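Local coordinates for protein Xaa-Pro dipeptidase (Pyrococcus horikoshii, PDB 1WY2) that probably splits dipeptides that carry a C-terminal proline behind a nonpolar residue, as a homodimeric metallopeptidase of the M24B family that binds two cobalt ions per subunit, at residues L245-P257 with I335-E349. Sequence-based numbering, arbitrary orientation.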
# COMPACT_ATOMS: atom_id res chain seq x y z
N LEU A 245 27.28 -1.92 14.58
CA LEU A 245 28.15 -1.27 13.60
C LEU A 245 29.19 -2.25 13.07
O LEU A 245 29.46 -2.30 11.87
CB LEU A 245 28.87 -0.08 14.25
CG LEU A 245 29.83 0.70 13.35
CD1 LEU A 245 29.05 1.36 12.21
CD2 LEU A 245 30.57 1.74 14.17
N GLU A 246 29.77 -3.04 13.97
CA GLU A 246 30.78 -4.01 13.58
C GLU A 246 30.18 -5.07 12.64
O GLU A 246 30.77 -5.41 11.62
CB GLU A 246 31.34 -4.70 14.82
CG GLU A 246 32.45 -5.70 14.52
CD GLU A 246 32.80 -6.55 15.72
OE1 GLU A 246 32.57 -6.09 16.86
OE2 GLU A 246 33.32 -7.67 15.53
N ALA A 247 29.01 -5.57 13.01
CA ALA A 247 28.33 -6.59 12.21
C ALA A 247 27.92 -6.05 10.84
O ALA A 247 28.08 -6.73 9.83
CB ALA A 247 27.09 -7.09 12.96
N GLN A 248 27.41 -4.82 10.80
CA GLN A 248 26.98 -4.23 9.54
C GLN A 248 28.18 -4.02 8.62
O GLN A 248 28.14 -4.36 7.44
CB GLN A 248 26.26 -2.90 9.80
CG GLN A 248 25.33 -2.43 8.67
CD GLN A 248 26.01 -1.55 7.64
OE1 GLN A 248 27.16 -1.16 7.81
NE2 GLN A 248 25.29 -1.22 6.58
N LYS A 249 29.26 -3.47 9.17
CA LYS A 249 30.46 -3.22 8.37
C LYS A 249 31.04 -4.52 7.81
O LYS A 249 31.41 -4.58 6.63
CB LYS A 249 31.52 -2.51 9.21
CG LYS A 249 31.25 -1.04 9.45
CD LYS A 249 32.36 -0.41 10.29
CE LYS A 249 33.72 -0.57 9.62
NZ LYS A 249 34.82 -0.06 10.48
N LYS A 250 31.11 -5.55 8.65
CA LYS A 250 31.65 -6.83 8.22
C LYS A 250 30.78 -7.45 7.12
O LYS A 250 31.31 -7.98 6.14
CB LYS A 250 31.73 -7.79 9.41
CG LYS A 250 32.41 -9.12 9.11
CD LYS A 250 33.87 -8.91 8.72
CE LYS A 250 34.57 -10.24 8.48
NZ LYS A 250 36.00 -10.04 8.12
N ALA A 251 29.46 -7.37 7.28
CA ALA A 251 28.56 -7.93 6.28
C ALA A 251 28.71 -7.21 4.94
O ALA A 251 28.78 -7.85 3.90
CB ALA A 251 27.12 -7.85 6.77
N VAL A 252 28.76 -5.89 4.97
CA VAL A 252 28.91 -5.13 3.73
C VAL A 252 30.23 -5.51 3.05
O VAL A 252 30.27 -5.70 1.83
CB VAL A 252 28.91 -3.60 4.00
CG1 VAL A 252 29.24 -2.86 2.71
CG2 VAL A 252 27.55 -3.16 4.52
N GLU A 253 31.30 -5.62 3.83
CA GLU A 253 32.61 -5.98 3.29
C GLU A 253 32.65 -7.40 2.75
O GLU A 253 33.48 -7.72 1.90
CB GLU A 253 33.68 -5.82 4.38
CG GLU A 253 33.88 -4.40 4.88
CD GLU A 253 34.75 -4.32 6.12
OE1 GLU A 253 35.01 -3.19 6.60
OE2 GLU A 253 35.17 -5.38 6.63
N SER A 254 31.75 -8.25 3.23
CA SER A 254 31.69 -9.65 2.81
C SER A 254 30.75 -9.88 1.62
O SER A 254 30.79 -10.94 0.99
CB SER A 254 31.24 -10.53 3.98
OG SER A 254 32.13 -10.42 5.07
N ALA A 255 29.90 -8.90 1.33
CA ALA A 255 28.96 -9.02 0.22
C ALA A 255 29.68 -9.01 -1.12
O ALA A 255 30.35 -8.04 -1.48
CB ALA A 255 27.95 -7.87 0.28
N LYS A 256 29.55 -10.10 -1.86
CA LYS A 256 30.18 -10.24 -3.17
C LYS A 256 29.54 -11.42 -3.91
O LYS A 256 28.89 -12.26 -3.29
CB LYS A 256 31.68 -10.51 -3.00
CG LYS A 256 32.00 -11.83 -2.31
CD LYS A 256 33.49 -11.99 -2.09
CE LYS A 256 33.82 -13.33 -1.45
NZ LYS A 256 35.28 -13.53 -1.25
N PRO A 257 29.72 -11.48 -5.24
CA PRO A 257 29.14 -12.58 -6.01
C PRO A 257 29.69 -13.93 -5.53
O PRO A 257 30.86 -14.02 -5.15
CB PRO A 257 29.58 -12.27 -7.44
CG PRO A 257 29.71 -10.78 -7.45
CD PRO A 257 30.38 -10.51 -6.12
N ILE A 335 25.67 -5.24 -5.60
CA ILE A 335 26.69 -6.27 -5.70
C ILE A 335 27.45 -6.02 -7.00
O ILE A 335 26.86 -5.90 -8.07
CB ILE A 335 26.07 -7.69 -5.72
CG1 ILE A 335 25.24 -7.91 -4.45
CG2 ILE A 335 27.17 -8.74 -5.84
CD1 ILE A 335 26.02 -7.73 -3.15
N THR A 336 28.77 -5.91 -6.89
CA THR A 336 29.61 -5.65 -8.06
C THR A 336 30.37 -6.91 -8.46
O THR A 336 30.20 -7.96 -7.86
CB THR A 336 30.61 -4.52 -7.77
OG1 THR A 336 31.49 -4.91 -6.71
CG2 THR A 336 29.86 -3.26 -7.35
N LYS A 337 31.21 -6.79 -9.49
CA LYS A 337 31.96 -7.94 -9.98
C LYS A 337 32.67 -8.77 -8.91
O LYS A 337 32.66 -10.00 -8.96
CB LYS A 337 32.98 -7.51 -11.04
CG LYS A 337 33.74 -8.67 -11.66
CD LYS A 337 34.46 -8.27 -12.94
CE LYS A 337 33.47 -7.86 -14.03
NZ LYS A 337 32.49 -8.94 -14.33
N ASN A 338 33.29 -8.12 -7.93
CA ASN A 338 33.95 -8.87 -6.88
C ASN A 338 33.86 -8.17 -5.53
O ASN A 338 34.80 -8.20 -4.73
CB ASN A 338 35.42 -9.12 -7.25
CG ASN A 338 36.22 -7.85 -7.37
OD1 ASN A 338 36.81 -7.58 -8.42
ND2 ASN A 338 36.23 -7.05 -6.31
N GLY A 339 32.72 -7.54 -5.27
CA GLY A 339 32.53 -6.85 -4.01
C GLY A 339 31.18 -6.18 -3.97
O GLY A 339 30.19 -6.72 -4.47
N SER A 340 31.14 -4.99 -3.39
CA SER A 340 29.89 -4.25 -3.29
C SER A 340 30.11 -2.74 -3.32
O SER A 340 31.23 -2.26 -3.17
CB SER A 340 29.15 -4.62 -2.01
OG SER A 340 29.86 -4.16 -0.87
N LYS A 341 29.02 -2.02 -3.52
CA LYS A 341 29.04 -0.56 -3.55
C LYS A 341 27.89 -0.08 -2.67
O LYS A 341 26.76 -0.55 -2.80
CB LYS A 341 28.82 -0.04 -4.97
CG LYS A 341 28.67 1.47 -5.04
CD LYS A 341 28.33 1.97 -6.43
CE LYS A 341 28.27 3.49 -6.45
NZ LYS A 341 27.98 4.02 -7.81
N ARG A 342 28.18 0.84 -1.75
CA ARG A 342 27.14 1.37 -0.88
C ARG A 342 26.39 2.46 -1.64
O ARG A 342 26.97 3.49 -2.00
CB ARG A 342 27.76 1.95 0.40
CG ARG A 342 28.36 0.89 1.32
CD ARG A 342 29.00 1.52 2.56
NE ARG A 342 28.04 2.29 3.35
CZ ARG A 342 28.23 3.55 3.73
NH1 ARG A 342 29.35 4.18 3.39
NH2 ARG A 342 27.31 4.17 4.45
N LEU A 343 25.10 2.24 -1.92
CA LEU A 343 24.31 3.23 -2.65
C LEU A 343 23.88 4.34 -1.69
O LEU A 343 23.76 5.50 -2.09
CB LEU A 343 23.11 2.57 -3.32
CG LEU A 343 23.48 1.44 -4.29
CD1 LEU A 343 22.22 0.92 -4.98
CD2 LEU A 343 24.47 1.95 -5.34
N THR A 344 23.64 3.97 -0.43
CA THR A 344 23.31 4.96 0.59
C THR A 344 24.69 5.28 1.15
O THR A 344 25.46 4.37 1.48
CB THR A 344 22.38 4.37 1.68
OG1 THR A 344 22.84 3.06 2.06
CG2 THR A 344 20.96 4.28 1.16
N LYS A 345 25.02 6.56 1.26
CA LYS A 345 26.36 6.95 1.70
C LYS A 345 26.50 7.71 3.02
O LYS A 345 27.60 8.08 3.40
CB LYS A 345 27.00 7.77 0.57
CG LYS A 345 26.92 7.08 -0.78
CD LYS A 345 27.29 8.00 -1.93
CE LYS A 345 27.06 7.31 -3.27
NZ LYS A 345 27.38 8.22 -4.42
N THR A 346 25.39 7.94 3.71
CA THR A 346 25.44 8.65 4.98
C THR A 346 26.37 7.97 5.98
O THR A 346 26.44 6.74 6.03
CB THR A 346 24.04 8.75 5.62
OG1 THR A 346 23.19 9.54 4.78
CG2 THR A 346 24.12 9.40 6.99
N GLU A 347 27.10 8.76 6.76
CA GLU A 347 28.01 8.21 7.76
C GLU A 347 27.27 7.24 8.67
O GLU A 347 26.12 7.47 9.03
CB GLU A 347 28.62 9.34 8.60
CG GLU A 347 29.45 8.87 9.79
CD GLU A 347 30.67 8.07 9.38
OE1 GLU A 347 30.87 6.97 9.93
OE2 GLU A 347 31.44 8.55 8.51
N ARG A 348 27.94 6.16 9.06
CA ARG A 348 27.33 5.16 9.92
C ARG A 348 27.70 5.31 11.39
O ARG A 348 26.91 4.98 12.27
CB ARG A 348 27.71 3.76 9.43
CG ARG A 348 27.03 3.37 8.13
CD ARG A 348 27.62 2.11 7.55
NE ARG A 348 28.92 2.35 6.93
CZ ARG A 348 29.64 1.42 6.31
NH1 ARG A 348 29.18 0.17 6.23
NH2 ARG A 348 30.80 1.73 5.75
N GLU A 349 28.90 5.81 11.65
CA GLU A 349 29.35 6.01 13.03
C GLU A 349 28.84 7.36 13.51
O GLU A 349 29.55 8.37 13.44
CB GLU A 349 30.88 5.96 13.08
CG GLU A 349 31.47 4.70 12.46
CD GLU A 349 32.99 4.66 12.53
OE1 GLU A 349 33.64 5.56 11.95
OE2 GLU A 349 33.53 3.72 13.15
O HOH W 1 31.64 -5.92 -0.41
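Arg348 reaches along the flank of helix 235-254 and meets Leu245, Gln248, Lys249 and Val252. Its CB packs on Leu245 CD1 at 3.9 Å, while Leu245 CD2 lies against Glu349 CG. Further out, Arg348 CD passes 3.3 Å from Gln248 OE1, and a bend at chi3 (-75°) swings the guanidinium back so that NH1 donates to that same oxygen. This bond, Arg348 NH1 to Gln248 OE1, measures 2.9 Å with an N-H...O angle of 152° and lies in the carbonyl plane on a lone pair, the amide and guanidinium planes 86° apart. Val252 CG2 comes to 4.1 Å from Arg348 NH1. One guanidinium face carries Arg342 NE, 3.5 Å above its centre; Lys249 CG covers the rim of the other. Arg342 in turn forms a salt bridge with Asp331, whose OD2 also accepts from Gln248 NE2. Replacing Gln248 by alanine is likely to cost Arg348 NH1 this acceptor and Asp331 OD2 a donor, leaving the guanidinium freer to turn. At the helix C-terminus a water donates to Val252 O and Ala255 O and accepts from Ser340 OG. Beyond it Ala255 CB meets Ile335 CD1, and Pro257 CG rests on Ile335 CG2 at 3.6 Å. The residues after the helix thus pack on Ile335 next to a water bridge, while an amide-guanidinium hydrogen bond joins the other end, backed by Arg342, where Asp331 probably offsets the two like charges.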